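Local atomic coordinates of phosphotransferase system, HPr-related proteins (Thermoanaerobacter tengcongensis, PDB entry 3LE1), a protein that probably serves as the general, non-sugar-specific phosphocarrier of the phosphoenolpyruvate-dependent system that phosphorylates sugars as they cross the cell membrane. Residues T12-R17 with M48-L53. Numbering follows the deposited sequence.
Sequences TGLHAR and MGIMSL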
loop_
_atom_site.group_PDB
_atom_site.type_symbol
_atom_site.label_atom_id
_atom_site.label_comp_id
_atom_site.label_asym_id
_atom_site.label_seq_id
_atom_site.Cartn_x
_atom_site.Cartn_y
_atom_site.Cartn_z
ATOM N N THR A 12 13.456 2.005 -2.933
ATOM C CA THR A 12 12.936 3.221 -2.316
ATOM C C THR A 12 11.906 2.984 -1.220
ATOM O O THR A 12 11.497 3.926 -0.542
ATOM C CB THR A 12 12.235 4.105 -3.358
ATOM O OG1 THR A 12 11.066 3.425 -3.832
ATOM C CG2 THR A 12 13.161 4.406 -4.525
ATOM N N GLY A 13 11.468 1.741 -1.056
ATOM C CA GLY A 13 10.329 1.467 -0.196
ATOM C C GLY A 13 9.147 2.305 -0.654
ATOM O O GLY A 13 9.026 2.618 -1.837
ATOM N N LEU A 14 8.276 2.683 0.276
ATOM C CA LEU A 14 7.159 3.553 -0.053
ATOM C C LEU A 14 7.535 5.027 0.088
ATOM O O LEU A 14 7.102 5.721 1.016
ATOM C CB LEU A 14 5.931 3.206 0.791
ATOM C CG LEU A 14 5.356 1.811 0.549
ATOM C CD1 LEU A 14 4.010 1.668 1.240
ATOM C CD2 LEU A 14 5.215 1.539 -0.950
ATOM N N HIS A 15 8.356 5.493 -0.846
ATOM C CA HIS A 15 8.787 6.883 -0.884
ATOM C C HIS A 15 8.808 7.373 -2.321
ATOM O O HIS A 15 8.868 6.571 -3.248
ATOM C CB HIS A 15 10.183 7.015 -0.273
ATOM C CG HIS A 15 10.218 6.758 1.200
ATOM N ND1 HIS A 15 10.424 5.504 1.731
ATOM C CD2 HIS A 15 10.069 7.593 2.257
ATOM C CE1 HIS A 15 10.398 5.575 3.051
ATOM N NE2 HIS A 15 10.180 6.833 3.394
ATOM N N ALA A 16 8.756 8.688 -2.505
ATOM C CA ALA A 16 8.889 9.268 -3.841
ATOM C C ALA A 16 7.938 8.618 -4.839
ATOM O O ALA A 16 6.770 8.378 -4.523
ATOM C CB ALA A 16 10.336 9.162 -4.330
ATOM N N ARG A 17 8.432 8.329 -6.039
ATOM C CA ARG A 17 7.569 7.815 -7.101
ATOM C C ARG A 17 6.647 6.668 -6.670
ATOM O O ARG A 17 5.424 6.780 -6.796
ATOM C CB ARG A 17 8.367 7.416 -8.350
ATOM C CG ARG A 17 7.462 6.861 -9.437
ATOM C CD ARG A 17 8.074 6.947 -10.821
ATOM N NE ARG A 17 7.033 6.953 -11.849
ATOM C CZ ARG A 17 6.480 5.859 -12.363
ATOM N NH1 ARG A 17 6.862 4.664 -11.939
ATOM N NH2 ARG A 17 5.541 5.959 -13.299
ATOM N N MET A 48 0.664 11.850 3.353
ATOM C CA MET A 48 1.261 12.179 4.647
ATOM C C MET A 48 1.331 10.931 5.530
ATOM O O MET A 48 2.333 10.691 6.207
ATOM C CB MET A 48 0.478 13.295 5.346
ATOM C CG MET A 48 1.044 13.691 6.715
ATOM S SD MET A 48 0.061 14.949 7.562
ATOM C CE MET A 48 1.100 15.252 8.980
ATOM N N GLY A 49 0.262 10.135 5.501
ATOM C CA GLY A 49 0.208 8.898 6.262
ATOM C C GLY A 49 1.259 7.899 5.806
ATOM O O GLY A 49 1.996 7.349 6.614
ATOM N N ILE A 50 1.318 7.657 4.502
ATOM C CA ILE A 50 2.358 6.806 3.937
ATOM C C ILE A 50 3.744 7.259 4.409
ATOM O O ILE A 50 4.534 6.452 4.901
ATOM C CB ILE A 50 2.274 6.770 2.390
ATOM C CG1 ILE A 50 0.923 6.187 1.956
ATOM C CG2 ILE A 50 3.419 5.956 1.796
ATOM C CD1 ILE A 50 0.712 4.747 2.399
ATOM N N MET A 51 4.020 8.555 4.290
ATOM C CA MET A 51 5.298 9.105 4.730
ATOM C C MET A 51 5.555 8.808 6.197
ATOM O O MET A 51 6.645 8.357 6.569
ATOM C CB MET A 51 5.329 10.614 4.523
ATOM C CG MET A 51 5.198 11.046 3.079
ATOM S SD MET A 51 6.699 10.749 2.141
ATOM C CE MET A 51 6.639 8.975 1.873
ATOM N N SER A 52 4.545 9.072 7.023
ATOM C CA SER A 52 4.637 8.846 8.463
ATOM C C SER A 52 5.021 7.407 8.759
ATOM O O SER A 52 5.766 7.124 9.696
ATOM C CB SER A 52 3.296 9.140 9.135
ATOM O OG SER A 52 2.482 7.976 9.182
ATOM N N LEU A 53 4.505 6.494 7.950
ATOM C CA LEU A 53 4.698 5.074 8.189
ATOM C C LEU A 53 6.169 4.641 8.040
ATOM O O LEU A 53 6.613 3.718 8.717
ATOM C CB LEU A 53 3.775 4.283 7.266
ATOM C CG LEU A 53 3.072 3.046 7.826
ATOM C CD1 LEU A 53 3.573 1.789 7.180
ATOM C CD2 LEU A 53 3.182 2.944 9.345
HETATM O O HOH W 1 7.108 5.292 3.862
#
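M51 brings its terminal methyl against the backbone oxygen of L14 and the imidazole of H15: CE lies 3.4 Å from L14 O and 3.7 Å from H15 CD2, meeting the ring obliquely. Bends at chi2 (-74°) and chi3 (76°) bring the tip round to the histidine from a CB that does not face it, a path well suited to methionine's unbranched, flexible chain. Deeper in, the beta-branched I50 sets CG2 against L14 CB at 3.9 Å, and both apolar side chains also pack on F22, so the loop and helix 47-53 meet over the same aromatic of helix 16-26. A water bridges the two backbones, donating to L14 O (2.9 Å) and to I50 O (3.0 Å), and it also sits above one face of the imidazole, toward its rim. The ring itself is steered from within its own loop: ND1 donates to T12 O at 3.0 Å with an N-H...O angle of 143°, somewhat bent, which restrains the rotation of the ring. G13 has a positive phi, which glycine adopts easily, just before L14, the centre of an inverse gamma turn. The GLHARP-type sequence running into helix 16-26 is the HPr phosphorylation-site signature, whose histidine, here H15, probably accepts the phosphoryl group, as in other HPr proteins of this open-faced beta-sandwich fold.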